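Local coordinates for nitrilotriacetate monooxygenase (Burkholderia pseudomallei, PDB 3SDO), which probably acts as a flavin-dependent monooxygenase, using FMN to insert an oxygen atom into its substrate, at residues Asp61-Thr66 and Lys138-Pro143; Ser104-Val109 and Phe198-Pro203; Gly274-Ala279 and Gly397-Gly402. One frame throughout, in Å; residues are numbered along the deposited sequence. Where two conformers were deposited one is given.

Contacts 1 and 2 belong to neighbouring regions of the same barrel-type domain: their centres lie 21 Å apart and their nearest atoms about 5 Å, without touching. Along the chain their segments alternate, and both meet the second subunit. There, contact 1 of one chain meets residues of contact 2 of the other. Contact 1 also borders the predicted FMN pocket: it includes Asp-61, and the side chain of Ala-63 is about 9 Å from that of Thr-98. Contact 3 stands apart, its centre 31 Å from that of contact 1 and 40 Å from that of contact 2. It lies away from the predicted flavin site, and the second subunit does not touch it.

Contact 1: residues Asp61-Thr66 and Lys138-Pro143; sequences DSAYVT and KNYGRP
Lys-138 meets Tyr-64 with the middle of its extended chain: CD comes to 4.0 Å from the Tyr-64 hydroxyl OH, approaching the ring obliquely. On the lysine side the nearest atom is the methylene CD, and Lys-138 also packs on Glu-201 of the second subunit. Asn-139 carries the main polar link. Its CG lies anti to the carbonyl carbon (chi1 -71°), and the carboxamide beyond presents both N-H groups of ND2 to acceptors. One bonds Ala-63 O at 2.9 Å with an N-H...O angle of 158°; the oxygen sits in the amide plane, while the donor is tilted 27° from the plane of the Ala-63 carbonyl. The other goes to water 1, 2.9 Å from ND2, which also accepts from Val-65 N at 2.9 Å. The amide nitrogen thus grips the 61-66 backbone at two points that flank Tyr-64, once directly and once through water. The same ND2 stands at the edge of the Tyr-64 ring, 3.8 Å from CD1, and OD1 is held by the backbone N of Gly-202 of the second subunit, so hydrogen bonds at both ends fix the flip of the amide. Tyr-140 adds a van der Waals touch: Ala-63 CB reaches its ring at the edge, 3.6 Å from the Tyr-140 OH, with an apolar approach of 4.2 Å to CE2. That hydroxyl bonds Asn-108 of the second subunit, while the ring stacks on Tyr-103. Segment 61-66 follows strand 56-59 and precedes helix 71-74; segment 138-143 lies between strand 124-129 and helix 150-165. Their meeting therefore ties together two loops that leave the C-terminal ends of strands in the parallel sheet, strand 94-100 lying between those strands, beside the flavin site predicted to include Asp-61.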
ATOM      1  N   ASP A  61      -5.920  -2.775  -9.730  1.00 19.25           N
ATOM      2  CA  ASP A  61      -4.475  -2.918  -9.774  1.00 20.58           C
ATOM      3  C   ASP A  61      -3.964  -3.826 -10.883  1.00 21.58           C
ATOM      4  O   ASP A  61      -4.724  -4.641 -11.433  1.00 23.83           O
ATOM      5  CB  ASP A  61      -3.983  -3.435  -8.428  1.00 20.05           C
ATOM      6  CG  ASP A  61      -2.536  -3.086  -8.169  1.00 20.73           C
ATOM      7  OD1 ASP A  61      -2.138  -1.934  -8.489  1.00 19.47           O
ATOM      8  OD2 ASP A  61      -1.817  -3.961  -7.646  1.00 17.49           O
ATOM      9  N   SER A  62      -2.685  -3.652 -11.201  1.00 21.41           N
ATOM     10  CA  SER A  62      -1.942  -4.531 -12.091  1.00 22.76           C
ATOM     11  C   SER A  62      -0.495  -4.606 -11.632  1.00 22.62           C
ATOM     12  O   SER A  62      -0.023  -3.740 -10.892  1.00 20.91           O
ATOM     13  CB  SER A  62      -2.007  -4.012 -13.534  1.00 23.38           C
ATOM     14  OG  SER A  62      -1.440  -2.703 -13.632  1.00 23.73           O
ATOM     15  N   ALA A  63       0.211  -5.646 -12.073  1.00 22.83           N
ATOM     16  CA  ALA A  63       1.619  -5.810 -11.719  1.00 23.14           C
ATOM     17  C   ALA A  63       2.430  -6.341 -12.898  1.00 23.79           C
ATOM     18  O   ALA A  63       3.312  -7.169 -12.718  1.00 24.40           O
ATOM     19  CB  ALA A  63       1.761  -6.725 -10.512  1.00 22.82           C
ATOM     20  N   TYR A  64       2.134  -5.831 -14.087  1.00 24.78           N
ATOM     21  CA  TYR A  64       2.778  -6.272 -15.329  1.00 26.14           C
ATOM     22  C   TYR A  64       2.669  -5.172 -16.360  1.00 26.26           C
ATOM     23  O   TYR A  64       1.599  -4.576 -16.529  1.00 26.60           O
ATOM     24  CB  TYR A  64       2.155  -7.564 -15.867  1.00 26.72           C
ATOM     25  CG  TYR A  64       2.908  -8.140 -17.044  1.00 29.64           C
ATOM     26  CD1 TYR A  64       4.208  -8.621 -16.886  1.00 32.07           C
ATOM     27  CD2 TYR A  64       2.337  -8.193 -18.316  1.00 31.95           C
ATOM     28  CE1 TYR A  64       4.913  -9.145 -17.953  1.00 33.87           C
ATOM     29  CE2 TYR A  64       3.051  -8.718 -19.401  1.00 34.48           C
ATOM     30  CZ  TYR A  64       4.340  -9.190 -19.201  1.00 35.32           C
ATOM     31  OH  TYR A  64       5.083  -9.700 -20.252  1.00 40.14           O
ATOM     32  N   VAL A  65       3.783  -4.917 -17.036  1.00 26.84           N
ATOM     33  CA  VAL A  65       3.905  -3.840 -18.013  1.00 27.64           C
ATOM     34  C   VAL A  65       4.607  -4.348 -19.235  1.00 28.60           C
ATOM     35  O   VAL A  65       5.543  -5.148 -19.115  1.00 28.58           O
ATOM     36  CB  VAL A  65       4.788  -2.680 -17.469  1.00 27.74           C
ATOM     37  CG1 VAL A  65       5.125  -1.652 -18.573  1.00 28.37           C
ATOM     38  CG2 VAL A  65       4.120  -2.025 -16.355  1.00 26.09           C
ATOM     39  N   THR A  66       4.138  -3.898 -20.403  1.00 29.14           N
ATOM     40  CA  THR A  66       4.890  -4.006 -21.662  1.00 30.16           C
ATOM     41  C   THR A  66       4.832  -2.652 -22.366  1.00 29.73           C
ATOM     42  O   THR A  66       4.011  -1.808 -22.021  1.00 29.13           O
ATOM     43  CB  THR A  66       4.306  -5.065 -22.639  1.00 31.09           C
ATOM     44  OG1 THR A  66       3.187  -4.501 -23.338  1.00 33.40           O
ATOM     45  CG2 THR A  66       3.880  -6.334 -21.921  1.00 30.94           C
ATOM     46  N   LYS A 138       5.815 -13.543 -14.555  1.00 27.17           N
ATOM     47  CA  LYS A 138       7.185 -13.218 -14.929  1.00 28.11           C
ATOM     48  C   LYS A 138       7.865 -12.219 -13.973  1.00 26.59           C
ATOM     49  O   LYS A 138       9.097 -12.126 -13.963  1.00 25.79           O
ATOM     50  CB  LYS A 138       7.243 -12.680 -16.383  1.00 28.79           C
ATOM     51  CG  LYS A 138       6.982 -13.735 -17.436  1.00 32.81           C
ATOM     52  CD  LYS A 138       6.696 -13.121 -18.810  1.00 36.17           C
ATOM     53  CE  LYS A 138       6.863 -14.158 -19.905  1.00 39.48           C
ATOM     54  NZ  LYS A 138       6.014 -13.881 -21.087  1.00 41.05           N
ATOM     55  N   ASN A 139       7.071 -11.473 -13.200  1.00 25.43           N
ATOM     56  CA  ASN A 139       7.617 -10.570 -12.184  1.00 24.87           C
ATOM     57  C   ASN A 139       7.777 -11.198 -10.805  1.00 25.38           C
ATOM     58  O   ASN A 139       8.182 -10.514  -9.863  1.00 24.74           O
ATOM     59  CB  ASN A 139       6.781  -9.283 -12.110  1.00 23.48           C
ATOM     60  CG  ASN A 139       6.987  -8.421 -13.319  1.00 23.05           C
ATOM     61  OD1 ASN A 139       8.054  -8.473 -13.921  1.00 21.40           O
ATOM     62  ND2 ASN A 139       5.982  -7.626 -13.689  1.00 21.00           N
ATOM     63  N   TYR A 140       7.495 -12.504 -10.708  1.00 26.25           N
ATOM     64  CA  TYR A 140       7.468 -13.215  -9.438  1.00 26.92           C
ATOM     65  C   TYR A 140       8.084 -14.624  -9.525  1.00 29.52           C
ATOM     66  O   TYR A 140       7.813 -15.475  -8.678  1.00 29.74           O
ATOM     67  CB  TYR A 140       6.016 -13.302  -8.911  1.00 25.47           C
ATOM     68  CG  TYR A 140       5.383 -11.969  -8.625  1.00 23.80           C
ATOM     69  CD1 TYR A 140       5.565 -11.331  -7.398  1.00 23.84           C
ATOM     70  CD2 TYR A 140       4.640 -11.312  -9.589  1.00 24.04           C
ATOM     71  CE1 TYR A 140       4.979 -10.095  -7.144  1.00 21.21           C
ATOM     72  CE2 TYR A 140       4.051 -10.083  -9.340  1.00 23.25           C
ATOM     73  CZ  TYR A 140       4.221  -9.471  -8.115  1.00 21.99           C
ATOM     74  OH  TYR A 140       3.620  -8.226  -7.880  1.00 21.03           O
ATOM     75  N   GLY A 141       8.926 -14.860 -10.532  1.00 31.85           N
ATOM     76  CA  GLY A 141       9.594 -16.135 -10.696  1.00 34.35           C
ATOM     77  C   GLY A 141       8.697 -17.299 -11.059  1.00 36.44           C
ATOM     78  O   GLY A 141       9.063 -18.457 -10.831  1.00 37.22           O
ATOM     79  N   ARG A 142       7.539 -16.999 -11.648  1.00 37.82           N
ATOM     80  CA  ARG A 142       6.573 -18.021 -12.043  1.00 39.75           C
ATOM     81  C   ARG A 142       6.024 -17.666 -13.422  1.00 40.37           C
ATOM     82  O   ARG A 142       4.851 -17.346 -13.559  1.00 40.18           O
ATOM     83  CB  ARG A 142       5.463 -18.151 -10.980  1.00 39.68           C
ATOM     84  CG  ARG A 142       5.932 -18.892  -9.718  1.00 42.05           C
ATOM     85  CD  ARG A 142       4.901 -18.904  -8.602  1.00 45.90           C
ATOM     86  NE  ARG A 142       5.029 -17.768  -7.684  1.00 47.81           N
ATOM     87  CZ  ARG A 142       4.138 -17.449  -6.746  1.00 49.74           C
ATOM     88  NH1 ARG A 142       3.031 -18.175  -6.582  1.00 51.50           N
ATOM     89  NH2 ARG A 142       4.350 -16.397  -5.964  1.00 50.21           N
ATOM     90  N   PRO A 143       6.882 -17.739 -14.461  1.00 41.98           N
ATOM     91  CA  PRO A 143       6.509 -17.289 -15.803  1.00 42.96           C
ATOM     92  C   PRO A 143       5.370 -18.093 -16.480  1.00 44.15           C
ATOM     93  O   PRO A 143       4.798 -17.610 -17.458  1.00 44.30           O
ATOM     94  CB  PRO A 143       7.819 -17.431 -16.597  1.00 43.66           C
ATOM     95  CG  PRO A 143       8.593 -18.460 -15.880  1.00 43.95           C
ATOM     96  CD  PRO A 143       8.232 -18.336 -14.439  1.00 42.71           C
TER
HETATM   97  O   HOH W   1       6.261  -6.016 -16.081  1.00 11.33           O

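Contact 2: residues Ser104-Val109 and Phe198-Pro203; sequences SEPYNV and FSVEGP
Pro-106 and Val-200 meet at the apolar centre, Pro-106 CG standing 4.3 Å from Val-200 CG2. On one side of this pair the proline ring leans over the Phe-198 ring in an off-centre CH-pi contact, with Pro-106 CG 4.2 Å from the ring centroid and 30° off the ring normal. Its neighbour Pro-106 CD approaches the same ring obliquely, 3.7 Å from Phe-198 CE1. Tyr-107 continues the patch: its CD1 is 4.2 Å from Val-200 CG1, the two side chains crossing at a slant. The bond from Tyr-107 CA to CB points toward segment 198-203, and CG lies anti to the backbone N (chi1 -160°). At the polar edge the Tyr-107 hydroxyl donates to Pro-203 O at 2.8 Å, in the carbonyl plane and on a lone pair. The acceptor also lies close to the plane of the phenol ring. Pro-203 itself follows a cis peptide bond after Gly-202. Helix 150-165 backs this cluster, with His-157 and Val-160 against Pro-106 and Leu-164 against Tyr-107. With Glu-105 at the N-cap and Pro-106 opening helix 106-119, the first turn of a helix in a TIM-barrel fold, as in the luciferase-like family, here receives a short two-stranded antiparallel excursion, 193-194 with 199-200, from the connection preceding strand 215-218.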
ATOM      1  N   SER A 104       1.187 -12.763  -3.463  1.00 27.19           N
ATOM      2  CA  SER A 104       1.254 -12.121  -2.154  1.00 27.66           C
ATOM      3  C   SER A 104       1.283 -13.205  -1.099  1.00 27.65           C
ATOM      4  O   SER A 104       0.647 -14.264  -1.251  1.00 28.45           O
ATOM      5  CB  SER A 104       0.017 -11.303  -1.923  1.00 28.03           C
ATOM      6  OG  SER A 104      -1.075 -12.204  -1.709  1.00 30.03           O
ATOM      7  N   GLU A 105       2.030 -12.967  -0.037  1.00 26.40           N
ATOM      8  CA  GLU A 105       2.016 -13.891   1.102  1.00 26.04           C
ATOM      9  C   GLU A 105       0.794 -13.577   1.965  1.00 23.99           C
ATOM     10  O   GLU A 105       0.596 -12.422   2.343  1.00 22.00           O
ATOM     11  CB  GLU A 105       3.296 -13.759   1.928  1.00 26.32           C
ATOM     12  CG  GLU A 105       4.504 -14.407   1.303  1.00 30.78           C
ATOM     13  CD  GLU A 105       4.563 -15.952   1.486  1.00 37.02           C
ATOM     14  OE1 GLU A 105       3.801 -16.536   2.302  1.00 40.66           O
ATOM     15  OE2 GLU A 105       5.409 -16.585   0.819  1.00 40.52           O
ATOM     16  N   PRO A 106      -0.014 -14.599   2.305  1.00 22.82           N
ATOM     17  CA  PRO A 106      -1.208 -14.308   3.108  1.00 22.15           C
ATOM     18  C   PRO A 106      -0.922 -13.553   4.419  1.00 20.89           C
ATOM     19  O   PRO A 106      -1.712 -12.702   4.807  1.00 19.12           O
ATOM     20  CB  PRO A 106      -1.796 -15.696   3.413  1.00 22.90           C
ATOM     21  CG  PRO A 106      -0.793 -16.680   2.966  1.00 24.10           C
ATOM     22  CD  PRO A 106       0.104 -16.032   1.983  1.00 23.54           C
ATOM     23  N   TYR A 107       0.196 -13.844   5.079  1.00 19.44           N
ATOM     24  CA  TYR A 107       0.517 -13.114   6.314  1.00 19.23           C
ATOM     25  C   TYR A 107       0.707 -11.620   6.043  1.00 18.38           C
ATOM     26  O   TYR A 107       0.236 -10.777   6.821  1.00 17.81           O
ATOM     27  CB  TYR A 107       1.736 -13.718   7.036  1.00 19.65           C
ATOM     28  CG  TYR A 107       1.826 -13.351   8.518  1.00 19.30           C
ATOM     29  CD1 TYR A 107       1.094 -14.048   9.485  1.00 20.83           C
ATOM     30  CD2 TYR A 107       2.634 -12.299   8.947  1.00 20.42           C
ATOM     31  CE1 TYR A 107       1.194 -13.727  10.852  1.00 19.32           C
ATOM     32  CE2 TYR A 107       2.722 -11.954  10.298  1.00 20.76           C
ATOM     33  CZ  TYR A 107       2.004 -12.675  11.244  1.00 22.05           C
ATOM     34  OH  TYR A 107       2.099 -12.329  12.574  1.00 20.67           O
ATOM     35  N   ASN A 108       1.363 -11.286   4.935  1.00 17.78           N
ATOM     36  CA  ASN A 108       1.567  -9.885   4.563  1.00 17.66           C
ATOM     37  C   ASN A 108       0.257  -9.205   4.149  1.00 17.55           C
ATOM     38  O   ASN A 108       0.024  -8.052   4.487  1.00 17.53           O
ATOM     39  CB  ASN A 108       2.596  -9.752   3.411  1.00 17.59           C
ATOM     40  CG  ASN A 108       4.011 -10.098   3.846  1.00 19.68           C
ATOM     41  OD1 ASN A 108       4.356  -9.948   5.020  1.00 19.21           O
ATOM     42  ND2 ASN A 108       4.838 -10.574   2.903  1.00 17.83           N
ATOM     43  N   VAL A 109      -0.565  -9.902   3.368  1.00 17.17           N
ATOM     44  CA  VAL A 109      -1.871  -9.381   2.982  1.00 16.69           C
ATOM     45  C   VAL A 109      -2.710  -9.083   4.209  1.00 16.87           C
ATOM     46  O   VAL A 109      -3.287  -7.997   4.346  1.00 16.81           O
ATOM     47  CB  VAL A 109      -2.605 -10.361   2.036  1.00 16.91           C
ATOM     48  CG1 VAL A 109      -4.064  -9.887   1.774  1.00 14.39           C
ATOM     49  CG2 VAL A 109      -1.814 -10.486   0.711  1.00 17.60           C
ATOM     50  N   PHE A 198      -0.523 -23.459   1.426  1.00 28.49           N
ATOM     51  CA  PHE A 198       0.086 -22.592   2.446  1.00 27.86           C
ATOM     52  C   PHE A 198       0.252 -23.293   3.786  1.00 27.65           C
ATOM     53  O   PHE A 198      -0.556 -24.136   4.149  1.00 27.87           O
ATOM     54  CB  PHE A 198      -0.736 -21.304   2.649  1.00 26.67           C
ATOM     55  CG  PHE A 198      -0.941 -20.517   1.381  1.00 26.97           C
ATOM     56  CD1 PHE A 198       0.051 -19.644   0.916  1.00 25.75           C
ATOM     57  CD2 PHE A 198      -2.117 -20.656   0.644  1.00 25.58           C
ATOM     58  CE1 PHE A 198      -0.129 -18.928  -0.281  1.00 25.18           C
ATOM     59  CE2 PHE A 198      -2.306 -19.938  -0.542  1.00 26.15           C
ATOM     60  CZ  PHE A 198      -1.307 -19.073  -1.002  1.00 25.31           C
ATOM     61  N   SER A 199       1.322 -22.917   4.488  1.00 27.29           N
ATOM     62  CA  SER A 199       1.541 -23.293   5.887  0.50 27.19           C
ATOM     63  C   SER A 199       1.852 -22.034   6.691  1.00 26.64           C
ATOM     64  O   SER A 199       2.902 -21.417   6.500  1.00 25.58           O
ATOM     65  CB  SER A 199       2.688 -24.298   6.003  0.50 27.79           C
ATOM     66  OG  SER A 199       2.361 -25.490   5.318  0.50 27.82           O
ATOM     67  N   VAL A 200       0.920 -21.654   7.579  1.00 25.72           N
ATOM     68  CA  VAL A 200       0.994 -20.393   8.333  1.00 24.84           C
ATOM     69  C   VAL A 200       0.493 -20.598   9.777  1.00 25.03           C
ATOM     70  O   VAL A 200      -0.679 -20.903  10.007  1.00 24.61           O
ATOM     71  CB  VAL A 200       0.151 -19.280   7.651  1.00 24.84           C
ATOM     72  CG1 VAL A 200       0.146 -17.969   8.498  1.00 22.69           C
ATOM     73  CG2 VAL A 200       0.640 -19.031   6.223  1.00 23.44           C
ATOM     74  N   GLU A 201       1.385 -20.427  10.737  1.00 24.72           N
ATOM     75  CA  GLU A 201       1.071 -20.705  12.126  1.00 25.82           C
ATOM     76  C   GLU A 201       0.247 -19.597  12.775  1.00 25.11           C
ATOM     77  O   GLU A 201      -0.692 -19.884  13.532  1.00 25.02           O
ATOM     78  CB  GLU A 201       2.361 -20.934  12.896  1.00 26.72           C
ATOM     79  CG  GLU A 201       2.188 -21.314  14.344  1.00 30.87           C
ATOM     80  CD  GLU A 201       3.526 -21.577  14.992  1.00 35.64           C
ATOM     81  OE1 GLU A 201       4.081 -22.663  14.756  1.00 37.99           O
ATOM     82  OE2 GLU A 201       4.031 -20.678  15.705  1.00 40.67           O
ATOM     83  N   GLY A 202       0.598 -18.342  12.486  1.00 23.90           N
ATOM     84  CA  GLY A 202       0.014 -17.207  13.210  1.00 23.97           C
ATOM     85  C   GLY A 202       0.544 -17.208  14.634  1.00 24.06           C
ATOM     86  O   GLY A 202       1.484 -17.935  14.940  1.00 23.90           O
ATOM     87  N   PRO A 203      -0.015 -16.360  15.512  1.00 24.07           N
ATOM     88  CA  PRO A 203      -1.069 -15.413  15.265  1.00 23.35           C
ATOM     89  C   PRO A 203      -0.582 -14.196  14.488  1.00 22.40           C
ATOM     90  O   PRO A 203       0.625 -13.992  14.316  1.00 22.36           O
ATOM     91  CB  PRO A 203      -1.482 -14.962  16.673  1.00 24.36           C
ATOM     92  CG  PRO A 203      -0.578 -15.664  17.647  1.00 24.81           C
ATOM     93  CD  PRO A 203       0.556 -16.196  16.859  1.00 24.61           C
TER

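Contact 3: residues Gly274-Ala279 and Gly397-Gly402; sequences GPIVGA and GLPVTG
Gly-274 O lies 4.2 Å from Pro-399 CD and also accepts a hydrogen bond from Thr-367 OG1. The backbones come closest here: Gly-274 CA is 3.5 Å from Gly-397 O, a close approach of two backbone segments, both glycine at that point. Next along, Leu-398 meets Pro-275. Leu-398 CG lies anti to the carbonyl carbon (chi1 -66°); the two side chains cross at about a right angle. The CD2 methyl of Leu-398 touches both Pro-275 CD, at 4.1 Å, and Pro-275 O, at 3.5 Å. Farther out, Ile-276 CD1 meets Pro-399 CG at 4.3 Å. Helix 401-418 covers part of the cluster, with Phe-408 on Pro-275 and Leu-405 on Leu-398, while Val-291 of helix 281-292 packs on Pro-399. Gly-397, just beyond strand 393-396, shares a backbone hydrogen bond with Ile-273 of strand 268-277, continuing the parallel pairing of these strands. Pro-275 and Pro-399 have no N-H to donate, consistent with a join that passes, near the ends of these two barrel strands, from backbone bonding to van der Waals contact.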
ATOM      1  N   GLY A 274     -20.670   3.102 -16.739  1.00 22.22           N
ATOM      2  CA  GLY A 274     -19.979   4.343 -17.071  1.00 22.92           C
ATOM      3  C   GLY A 274     -20.904   5.358 -17.713  1.00 22.84           C
ATOM      4  O   GLY A 274     -20.799   5.631 -18.905  1.00 22.67           O
ATOM      5  N   PRO A 275     -21.813   5.934 -16.928  1.00 22.88           N
ATOM      6  CA  PRO A 275     -22.814   6.847 -17.481  1.00 23.19           C
ATOM      7  C   PRO A 275     -22.258   8.187 -17.962  1.00 23.33           C
ATOM      8  O   PRO A 275     -21.336   8.723 -17.366  1.00 22.26           O
ATOM      9  CB  PRO A 275     -23.755   7.075 -16.293  1.00 23.21           C
ATOM     10  CG  PRO A 275     -22.885   6.812 -15.092  1.00 22.85           C
ATOM     11  CD  PRO A 275     -22.049   5.680 -15.494  1.00 23.07           C
ATOM     12  N   ILE A 276     -22.871   8.732 -19.006  1.00 23.21           N
ATOM     13  CA  ILE A 276     -22.535  10.038 -19.534  1.00 23.75           C
ATOM     14  C   ILE A 276     -23.815  10.851 -19.636  1.00 24.83           C
ATOM     15  O   ILE A 276     -24.754  10.456 -20.345  1.00 24.82           O
ATOM     16  CB  ILE A 276     -21.902   9.912 -20.937  1.00 23.69           C
ATOM     17  CG1 ILE A 276     -20.670   8.997 -20.890  1.00 22.69           C
ATOM     18  CG2 ILE A 276     -21.558  11.299 -21.514  1.00 24.12           C
ATOM     19  CD1 ILE A 276     -19.971   8.826 -22.267  1.00 22.90           C
ATOM     20  N   VAL A 277     -23.865  11.980 -18.939  1.00 25.84           N
ATOM     21  CA  VAL A 277     -25.113  12.727 -18.807  1.00 26.98           C
ATOM     22  C   VAL A 277     -24.948  14.147 -19.328  1.00 28.11           C
ATOM     23  O   VAL A 277     -23.845  14.706 -19.299  1.00 28.87           O
ATOM     24  CB  VAL A 277     -25.621  12.758 -17.332  1.00 27.05           C
ATOM     25  CG1 VAL A 277     -25.922  11.320 -16.839  1.00 27.07           C
ATOM     26  CG2 VAL A 277     -24.599  13.403 -16.433  1.00 26.94           C
ATOM     27  N   GLY A 278     -26.050  14.687 -19.830  1.00 28.36           N
ATOM     28  CA  GLY A 278     -26.156  16.062 -20.263  1.00 29.25           C
ATOM     29  C   GLY A 278     -27.603  16.487 -20.065  1.00 29.87           C
ATOM     30  O   GLY A 278     -28.464  15.648 -19.822  1.00 29.35           O
ATOM     31  N   ALA A 279     -27.877  17.781 -20.171  1.00 30.54           N
ATOM     32  CA  ALA A 279     -29.214  18.314 -19.875  1.00 31.40           C
ATOM     33  C   ALA A 279     -30.207  17.893 -20.940  1.00 32.27           C
ATOM     34  O   ALA A 279     -31.401  17.794 -20.688  1.00 32.78           O
ATOM     35  CB  ALA A 279     -29.166  19.840 -19.787  1.00 32.37           C
ATOM     36  N   GLY A 397     -17.447   3.381 -13.154  1.00 22.20           N
ATOM     37  CA  GLY A 397     -16.199   3.380 -13.906  1.00 22.24           C
ATOM     38  C   GLY A 397     -16.307   4.436 -14.975  1.00 22.46           C
ATOM     39  O   GLY A 397     -16.610   4.122 -16.125  1.00 22.40           O
ATOM     40  N   LEU A 398     -16.078   5.695 -14.599  1.00 21.63           N
ATOM     41  CA  LEU A 398     -16.377   6.800 -15.502  1.00 21.69           C
ATOM     42  C   LEU A 398     -15.272   6.943 -16.549  1.00 20.83           C
ATOM     43  O   LEU A 398     -14.091   6.843 -16.227  1.00 20.72           O
ATOM     44  CB  LEU A 398     -16.600   8.103 -14.741  1.00 22.31           C
ATOM     45  CG  LEU A 398     -17.869   8.008 -13.883  1.00 24.67           C
ATOM     46  CD1 LEU A 398     -17.723   8.762 -12.582  1.00 24.12           C
ATOM     47  CD2 LEU A 398     -19.108   8.442 -14.704  1.00 26.03           C
ATOM     48  N   PRO A 399     -15.659   7.165 -17.819  1.00 19.86           N
ATOM     49  CA  PRO A 399     -14.662   7.240 -18.876  1.00 19.98           C
ATOM     50  C   PRO A 399     -13.531   8.255 -18.566  1.00 19.79           C
ATOM     51  O   PRO A 399     -12.360   7.975 -18.806  1.00 19.29           O
ATOM     52  CB  PRO A 399     -15.494   7.665 -20.107  1.00 20.82           C
ATOM     53  CG  PRO A 399     -16.814   7.149 -19.858  1.00 20.23           C
ATOM     54  CD  PRO A 399     -17.025   7.281 -18.354  1.00 20.16           C
ATOM     55  N   VAL A 400     -13.902   9.408 -18.010  1.00 19.29           N
ATOM     56  CA  VAL A 400     -12.955  10.434 -17.583  1.00 19.62           C
ATOM     57  C   VAL A 400     -13.340  10.809 -16.144  1.00 19.63           C
ATOM     58  O   VAL A 400     -14.466  11.233 -15.900  1.00 19.90           O
ATOM     59  CB  VAL A 400     -12.997  11.674 -18.524  1.00 20.56           C
ATOM     60  CG1 VAL A 400     -12.125  12.811 -17.975  1.00 20.76           C
ATOM     61  CG2 VAL A 400     -12.538  11.306 -19.952  1.00 20.51           C
ATOM     62  N   THR A 401     -12.414  10.623 -15.207  1.00 19.84           N
ATOM     63  CA  THR A 401     -12.684  10.768 -13.774  1.00 20.43           C
ATOM     64  C   THR A 401     -13.020  12.223 -13.364  1.00 20.61           C
ATOM     65  O   THR A 401     -13.688  12.451 -12.349  1.00 20.98           O
ATOM     66  CB  THR A 401     -11.474  10.285 -12.938  1.00 20.70           C
ATOM     67  OG1 THR A 401     -10.946   9.056 -13.483  1.00 21.87           O
ATOM     68  CG2 THR A 401     -11.875  10.075 -11.488  1.00 21.30           C
ATOM     69  N   GLY A 402     -12.538  13.185 -14.145  1.00 21.00           N
ATOM     70  CA  GLY A 402     -12.853  14.609 -13.955  1.00 21.09           C
ATOM     71  C   GLY A 402     -14.321  14.918 -14.187  1.00 20.98           C
ATOM     72  O   GLY A 402     -15.137  14.827 -13.272  1.00 20.42           O
TER